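Long-range contacts in uncharacterized protein (Ruminococcus gnavus, PDB 4QAN), which is of unknown function but adopts a cystatin-like fold as a divergent member of the NTF2-like superfamily and can bind a magnesium ion: residues K126-Q131 against V141-I146; Y98-E103 against L256-G261; L32-A37 against D44-G49. All blocks are in the same frame, centred on the assembly; numbering follows the deposited sequence.

Interaction 1 (K126-Q131 against V141-I146); sequences KEREEQ and VSELEI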
# COMPACT_ATOMS: atom_id res chain seq x y z
N LYS A 126 -27.35 4.82 -10.26
CA LYS A 126 -27.06 6.16 -9.72
C LYS A 126 -26.90 6.15 -8.19
O LYS A 126 -26.18 6.98 -7.62
CB LYS A 126 -28.14 7.16 -10.13
N GLU A 127 -27.57 5.20 -7.54
CA GLU A 127 -27.51 5.04 -6.08
C GLU A 127 -26.15 4.49 -5.66
O GLU A 127 -25.51 5.00 -4.73
CB GLU A 127 -28.61 4.11 -5.58
N ARG A 128 -25.71 3.45 -6.36
CA ARG A 128 -24.43 2.83 -6.09
C ARG A 128 -23.28 3.81 -6.37
O ARG A 128 -22.35 3.90 -5.58
CB ARG A 128 -24.27 1.54 -6.91
CG ARG A 128 -23.04 0.71 -6.60
CD ARG A 128 -22.82 0.50 -5.10
NE ARG A 128 -21.69 -0.39 -4.81
CZ ARG A 128 -20.94 -0.32 -3.72
NH1 ARG A 128 -21.16 0.60 -2.78
NH2 ARG A 128 -19.93 -1.18 -3.55
N GLU A 129 -23.37 4.56 -7.46
CA GLU A 129 -22.29 5.46 -7.86
C GLU A 129 -22.10 6.64 -6.90
O GLU A 129 -21.05 6.76 -6.28
CB GLU A 129 -22.47 5.93 -9.32
CG GLU A 129 -22.15 4.83 -10.33
CD GLU A 129 -22.41 5.21 -11.79
OE1 GLU A 129 -22.80 6.37 -12.06
OE2 GLU A 129 -22.21 4.33 -12.66
N GLU A 130 -23.12 7.49 -6.75
CA GLU A 130 -23.05 8.64 -5.83
C GLU A 130 -22.43 8.25 -4.48
O GLU A 130 -21.63 8.99 -3.90
CB GLU A 130 -24.45 9.24 -5.60
N GLN A 131 -22.81 7.06 -4.01
CA GLN A 131 -22.35 6.48 -2.76
C GLN A 131 -20.83 6.23 -2.76
O GLN A 131 -20.13 6.63 -1.84
CB GLN A 131 -23.10 5.17 -2.55
CG GLN A 131 -22.85 4.45 -1.25
CD GLN A 131 -23.69 3.19 -1.16
OE1 GLN A 131 -23.48 2.23 -1.91
NE2 GLN A 131 -24.66 3.18 -0.24
N VAL A 141 -18.02 8.97 -9.96
CA VAL A 141 -17.67 7.56 -10.07
C VAL A 141 -18.49 6.96 -11.20
O VAL A 141 -19.69 7.22 -11.30
CB VAL A 141 -17.93 6.78 -8.76
CG1 VAL A 141 -17.93 5.28 -8.99
CG2 VAL A 141 -16.89 7.14 -7.72
N SER A 142 -17.85 6.17 -12.05
CA SER A 142 -18.56 5.49 -13.13
C SER A 142 -18.21 4.01 -13.13
O SER A 142 -17.05 3.64 -13.32
CB SER A 142 -18.19 6.12 -14.47
OG SER A 142 -18.68 5.32 -15.52
N GLU A 143 -19.21 3.17 -12.87
CA GLU A 143 -19.03 1.72 -12.87
C GLU A 143 -19.28 1.19 -14.27
O GLU A 143 -20.38 1.32 -14.79
CB GLU A 143 -19.99 1.05 -11.88
CG GLU A 143 -19.48 1.01 -10.45
CD GLU A 143 -20.44 0.29 -9.53
OE1 GLU A 143 -21.61 0.72 -9.45
OE2 GLU A 143 -20.03 -0.71 -8.88
N LEU A 144 -18.25 0.60 -14.87
CA LEU A 144 -18.33 0.14 -16.25
C LEU A 144 -18.26 -1.37 -16.34
O LEU A 144 -17.51 -2.01 -15.61
CB LEU A 144 -17.21 0.74 -17.11
CG LEU A 144 -17.29 2.27 -17.28
CD1 LEU A 144 -16.37 2.96 -16.29
CD2 LEU A 144 -16.95 2.69 -18.70
N GLU A 145 -19.09 -1.91 -17.23
CA GLU A 145 -19.03 -3.30 -17.62
C GLU A 145 -18.25 -3.36 -18.93
O GLU A 145 -18.56 -2.62 -19.86
CB GLU A 145 -20.43 -3.86 -17.85
CG GLU A 145 -21.37 -3.75 -16.66
CD GLU A 145 -22.74 -4.32 -16.97
OE1 GLU A 145 -23.08 -4.47 -18.17
OE2 GLU A 145 -23.49 -4.62 -16.02
N ILE A 146 -17.26 -4.24 -19.00
CA ILE A 146 -16.39 -4.30 -20.16
C ILE A 146 -16.44 -5.70 -20.76
O ILE A 146 -16.20 -6.68 -20.07
CB ILE A 146 -14.94 -3.94 -19.77
CG1 ILE A 146 -14.90 -2.58 -19.08
CG2 ILE A 146 -14.01 -3.95 -20.98
CD1 ILE A 146 -13.68 -2.37 -18.23
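Two neighbouring residues of helix 126-135, R128 and E129, reach E143 of the strand in different ways. CG of E129 stands beside its own backbone N, anti to the carbonyl carbon, and the chain runs straight on from there to lay its carboxylate along the strand backbone. E129 OE2 accepts from E143 N at 3.2 Å; the N-H line is nearly straight at 169°, although the donor sits 51° above the carboxylate plane. The second oxygen fares worse: E129 OE1 lies 3.3 Å from V141 O, an acceptor facing an acceptor, which may raise the proton affinity of this acid. Helix 126-135 lies in sequence between strands 116-122 and 140-150, which pair antiparallel in the sheet of the cystatin-like fold, and packs against the start of the second; E143 also pairs through its backbone with K123. R128 approaches E143 by its aliphatic part. Its CG is anti to the backbone N and the chain bends at the next bond, so that it crosses E143 at about a right angle, R128 CG touching E143 OE1 at 3.2 Å. The guanidinium and carboxylate planes are 79° apart, and R128 NE remains 4.4 Å from E143 OE2, which stands far off the guanidinium plane, so only the opposite charges attract. R128 NH2 instead forms salt bridges with E67 and E180, while R128 NH1 donates to Q131 OE1 at 3.0 Å.

Interaction 2 (Y98-E103 against L256-G261); sequences YIEQFE and LLKKQG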
# COMPACT_ATOMS: atom_id res chain seq x y z
N TYR A 98 -3.10 -2.80 -6.21
CA TYR A 98 -3.27 -2.71 -7.67
C TYR A 98 -2.47 -3.77 -8.46
O TYR A 98 -2.96 -4.29 -9.45
CB TYR A 98 -2.92 -1.31 -8.19
CG TYR A 98 -4.01 -0.28 -7.95
CD1 TYR A 98 -5.28 -0.47 -8.45
CD2 TYR A 98 -3.76 0.88 -7.21
CE1 TYR A 98 -6.28 0.46 -8.24
CE2 TYR A 98 -4.75 1.83 -6.99
CZ TYR A 98 -6.02 1.61 -7.51
OH TYR A 98 -7.03 2.53 -7.31
N ILE A 99 -1.27 -4.09 -7.99
CA ILE A 99 -0.47 -5.13 -8.62
C ILE A 99 -1.23 -6.44 -8.55
O ILE A 99 -1.28 -7.19 -9.51
CB ILE A 99 0.94 -5.25 -7.98
CG1 ILE A 99 1.77 -4.01 -8.34
CG2 ILE A 99 1.67 -6.49 -8.51
CD1 ILE A 99 3.03 -3.78 -7.53
N GLU A 100 -1.84 -6.71 -7.40
CA GLU A 100 -2.58 -7.94 -7.22
C GLU A 100 -3.84 -8.02 -8.06
O GLU A 100 -4.16 -9.09 -8.55
CB GLU A 100 -2.88 -8.15 -5.76
CG GLU A 100 -1.62 -8.54 -5.05
CD GLU A 100 -1.75 -8.47 -3.57
OE1 GLU A 100 -2.67 -7.78 -3.10
OE2 GLU A 100 -0.91 -9.10 -2.89
N GLN A 101 -4.53 -6.90 -8.25
CA GLN A 101 -5.63 -6.87 -9.20
C GLN A 101 -5.10 -7.20 -10.58
O GLN A 101 -5.65 -8.05 -11.27
CB GLN A 101 -6.32 -5.51 -9.22
CG GLN A 101 -7.02 -5.18 -7.92
CD GLN A 101 -8.19 -4.24 -8.11
OE1 GLN A 101 -8.15 -3.34 -8.95
NE2 GLN A 101 -9.24 -4.45 -7.32
N PHE A 102 -4.02 -6.53 -10.98
CA PHE A 102 -3.43 -6.74 -12.29
C PHE A 102 -3.06 -8.22 -12.47
O PHE A 102 -3.43 -8.83 -13.47
CB PHE A 102 -2.20 -5.85 -12.44
CG PHE A 102 -1.56 -5.94 -13.79
CD1 PHE A 102 -2.03 -5.18 -14.85
CD2 PHE A 102 -0.46 -6.78 -14.00
CE1 PHE A 102 -1.42 -5.25 -16.09
CE2 PHE A 102 0.15 -6.86 -15.24
CZ PHE A 102 -0.33 -6.09 -16.28
N GLU A 103 -2.35 -8.78 -11.50
CA GLU A 103 -1.90 -10.18 -11.60
C GLU A 103 -3.08 -11.15 -11.66
O GLU A 103 -3.09 -12.06 -12.49
CB GLU A 103 -0.96 -10.52 -10.44
CG GLU A 103 0.39 -9.83 -10.53
CD GLU A 103 1.27 -10.04 -9.29
OE1 GLU A 103 0.74 -10.47 -8.25
OE2 GLU A 103 2.48 -9.77 -9.34
N LEU A 256 9.15 -6.69 -5.88
CA LEU A 256 9.75 -5.79 -4.89
C LEU A 256 8.72 -4.81 -4.38
O LEU A 256 8.72 -4.47 -3.20
CB LEU A 256 10.95 -5.02 -5.45
CG LEU A 256 12.21 -5.85 -5.71
CD1 LEU A 256 13.29 -5.02 -6.40
CD2 LEU A 256 12.73 -6.45 -4.41
N LEU A 257 7.84 -4.38 -5.29
CA LEU A 257 6.77 -3.46 -4.92
C LEU A 257 5.74 -4.08 -3.98
O LEU A 257 5.22 -3.39 -3.11
CB LEU A 257 6.08 -2.92 -6.15
CG LEU A 257 6.87 -1.89 -6.94
CD1 LEU A 257 6.11 -1.50 -8.21
CD2 LEU A 257 7.16 -0.66 -6.09
N LYS A 258 5.43 -5.35 -4.17
CA LYS A 258 4.48 -6.01 -3.30
C LYS A 258 5.10 -6.17 -1.89
O LYS A 258 4.43 -5.91 -0.89
CB LYS A 258 4.04 -7.36 -3.88
CG LYS A 258 3.18 -7.22 -5.13
CD LYS A 258 2.53 -8.53 -5.55
CE LYS A 258 3.55 -9.64 -5.67
NZ LYS A 258 2.93 -10.85 -6.26
N LYS A 259 6.37 -6.55 -1.84
CA LYS A 259 7.15 -6.61 -0.58
C LYS A 259 7.17 -5.26 0.13
O LYS A 259 7.04 -5.21 1.34
CB LYS A 259 8.60 -7.03 -0.88
CG LYS A 259 9.21 -8.02 0.09
CD LYS A 259 10.39 -8.78 -0.53
CE LYS A 259 10.06 -9.40 -1.90
NZ LYS A 259 10.93 -10.55 -2.32
N GLN A 260 7.35 -4.19 -0.64
CA GLN A 260 7.35 -2.82 -0.11
C GLN A 260 5.99 -2.50 0.50
O GLN A 260 5.89 -1.92 1.59
CB GLN A 260 7.72 -1.82 -1.22
CG GLN A 260 7.61 -0.35 -0.84
CD GLN A 260 8.06 0.58 -1.96
OE1 GLN A 260 9.24 0.90 -2.07
NE2 GLN A 260 7.13 1.02 -2.78
N GLY A 261 4.93 -2.87 -0.23
CA GLY A 261 3.56 -2.85 0.27
C GLY A 261 3.37 -3.59 1.58
O GLY A 261 2.73 -3.07 2.47
O HOH W 1 0.57 -11.04 -3.80
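K258 NZ forms a salt bridge with E103, the two side chains meeting tip to tip. The ammonium is gripped unevenly: it donates to E103 OE1 at 3.0 Å, on the syn lone pair of that oxygen, and only weakly to E103 OE2 at 3.3 Å. A bend in the lysine chain at chi3, -52°, turns its end onto the carboxylate, whereas E103 is extended beyond CG. A water adds a second, looser link: it donates to E100 OE2 at 2.6 Å and accepts weakly from K258 NZ at 3.4 Å. E100 has its stronger partner in K96 on its own helix, so the water tie is secondary.

Beneath these charges the lysine methylenes lie obliquely across I99, with I99 CG2 3.7 Å from K258 CD. The other branch of the isoleucine reaches further, and I99 CD1 presses on L257 CB at 3.5 Å, tighter than usual for carbons, the two side chains crossing at about a right angle. An alanine in place of K258 would lose the ammonium and most of the aliphatic arm, and so would probably weaken both the tie to E103 and the cover over I99. P254 extends the same patch, touching I99 and E103.

The axes stay 10.7 Å apart and cross at -136°, evidence of side-chain-mediated helix packing. It joins helix 87-108, ahead of the five-stranded antiparallel sheet in the chain, to helix 254-275, ahead of the six-stranded mixed sheet, consistent with two helix-plus-sheet units of the cystatin-like kind docked through their helices.

Interaction 3 (L32-A37 against D44-G49); sequences LYMLSA and DMALRG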
# COMPACT_ATOMS: atom_id res chain seq x y z
N LEU A 32 -9.68 1.95 -21.57
CA LEU A 32 -8.93 1.37 -22.67
C LEU A 32 -7.44 1.35 -22.35
O LEU A 32 -6.78 0.32 -22.53
CB LEU A 32 -9.16 2.14 -23.97
CG LEU A 32 -10.55 2.01 -24.60
CD1 LEU A 32 -10.69 2.93 -25.82
CD2 LEU A 32 -10.83 0.56 -24.98
N TYR A 33 -6.93 2.48 -21.89
CA TYR A 33 -5.54 2.58 -21.43
C TYR A 33 -5.25 1.40 -20.53
O TYR A 33 -4.23 0.72 -20.70
CB TYR A 33 -5.32 3.90 -20.68
CG TYR A 33 -3.94 4.06 -20.06
CD1 TYR A 33 -3.71 3.73 -18.72
CD2 TYR A 33 -2.86 4.55 -20.80
CE1 TYR A 33 -2.45 3.89 -18.16
CE2 TYR A 33 -1.59 4.70 -20.23
CZ TYR A 33 -1.39 4.36 -18.91
OH TYR A 33 -0.13 4.50 -18.36
N MSE A 34 -6.14 1.12 -19.59
CA MSE A 34 -5.92 0.02 -18.65
C MSE A 34 -6.00 -1.29 -19.38
O MSE A 34 -5.22 -2.20 -19.11
CB MSE A 34 -6.89 0.12 -17.49
CG MSE A 34 -6.68 -0.94 -16.42
SE MSE A 34 -4.94 -0.69 -15.56
CE MSE A 34 -5.29 0.98 -14.59
N LEU A 35 -6.94 -1.41 -20.31
CA LEU A 35 -7.06 -2.63 -21.09
C LEU A 35 -5.82 -2.90 -21.95
O LEU A 35 -5.34 -4.04 -22.02
CB LEU A 35 -8.30 -2.56 -21.97
CG LEU A 35 -9.63 -2.62 -21.22
CD1 LEU A 35 -10.77 -2.25 -22.15
CD2 LEU A 35 -9.86 -4.00 -20.63
N SER A 36 -5.30 -1.86 -22.59
CA SER A 36 -4.03 -1.96 -23.32
C SER A 36 -2.88 -2.44 -22.43
O SER A 36 -2.10 -3.31 -22.81
CB SER A 36 -3.64 -0.62 -23.92
OG SER A 36 -2.32 -0.70 -24.42
N ALA A 37 -2.76 -1.83 -21.26
CA ALA A 37 -1.72 -2.21 -20.31
C ALA A 37 -1.77 -3.70 -20.07
O ALA A 37 -0.75 -4.38 -20.17
CB ALA A 37 -1.88 -1.45 -19.00
N ASP A 44 4.05 -1.25 -15.37
CA ASP A 44 4.36 0.15 -15.20
C ASP A 44 3.22 1.00 -15.77
O ASP A 44 2.66 1.87 -15.08
CB ASP A 44 5.68 0.50 -15.88
CG ASP A 44 5.97 1.97 -15.85
OD1 ASP A 44 6.36 2.47 -14.78
OD2 ASP A 44 5.80 2.64 -16.91
N MSE A 45 2.87 0.70 -17.03
CA MSE A 45 1.78 1.39 -17.72
C MSE A 45 0.50 1.33 -16.93
O MSE A 45 -0.15 2.36 -16.74
CB MSE A 45 1.64 0.77 -19.12
CG MSE A 45 0.66 1.56 -19.97
SE MSE A 45 0.37 0.60 -21.66
CE MSE A 45 -1.06 1.79 -22.30
N ALA A 46 0.15 0.14 -16.45
CA ALA A 46 -1.07 -0.11 -15.67
C ALA A 46 -1.17 0.74 -14.42
O ALA A 46 -2.21 1.34 -14.17
CB ALA A 46 -1.16 -1.59 -15.28
N LEU A 47 -0.10 0.76 -13.64
CA LEU A 47 -0.05 1.54 -12.41
C LEU A 47 -0.38 3.02 -12.61
O LEU A 47 -1.12 3.60 -11.83
CB LEU A 47 1.33 1.42 -11.76
CG LEU A 47 1.55 0.05 -11.08
CD1 LEU A 47 2.98 -0.11 -10.61
CD2 LEU A 47 0.59 -0.11 -9.92
N ARG A 48 0.18 3.59 -13.66
CA ARG A 48 -0.03 5.00 -13.98
C ARG A 48 -1.50 5.34 -14.27
O ARG A 48 -1.92 6.48 -14.09
CB ARG A 48 0.84 5.39 -15.18
CG ARG A 48 2.34 5.26 -14.89
CD ARG A 48 3.13 4.95 -16.15
NE ARG A 48 4.57 4.95 -15.90
CZ ARG A 48 5.39 5.97 -16.15
NH1 ARG A 48 4.94 7.12 -16.66
NH2 ARG A 48 6.68 5.84 -15.89
N GLY A 49 -2.26 4.34 -14.72
CA GLY A 49 -3.68 4.50 -14.96
C GLY A 49 -4.59 4.32 -13.76
O GLY A 49 -5.80 4.53 -13.87
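Helices 27-39 and 43-48 run nearly antiparallel, the short axes 160° apart in direction and 8.5 Å at closest approach, with the CA atoms of A37 and A46 only 5.1 Å from each other. At that pinch two methyl groups meet, A37 CB against A46 CB at 3.8 Å. Further along, Y33, whose CG is anti to the backbone N, stretches across to the second helix, where Y33 OH donates to M45 O at 2.7 Å. The hydroxyl lies in the carbonyl plane, on a lone pair, which fixes the tip of the ring. This close pairing is a helical hairpin in the helical layer of the cystatin-like fold: L32 and L35 rest on strand 116-122, and L35 also on strand 153-164. Selenomethionine M45, extended, passes by the tyrosine as a Met-aromatic contact, its SE 5.2 Å from the ring centroid and 26° off the normal, its CE 3.6 Å from Y33 CE2. S36 borders the same methyl while its hydroxyl bonds to K40 and P202. M34, also selenomethionine, bends at chi2 and chi3, bringing M34 CE to 3.1 Å from A46 O. G49 brings its N to the edge of the Y33 ring, near the ring plane; a CB at G49 would stand 2.7 Å from Y33 CD1, a clash, so the lack of a side chain lets the backbone come this near.

Interaction 3 lies between the other two in space and touches both. Its centre is 15 Å from that of interaction 2, and the two share packing: F102 CD1 meets A46 CB at 3.7 Å, and L257 CD1 reaches L47 CD1 at 4.2 Å, so helix 43-48 borders both helices of interaction 2. Toward interaction 1, centred 20 Å away, the link is I146 CG2 on L35 CD1 at 3.8 Å, where the strand meets helix 27-39. Interactions 1 and 2 do not touch; their nearest atoms are about 11 Å apart. The magnesium site observed at S360, with no ion bound to this chain here, lies away from all three, which are consistent with structural packing.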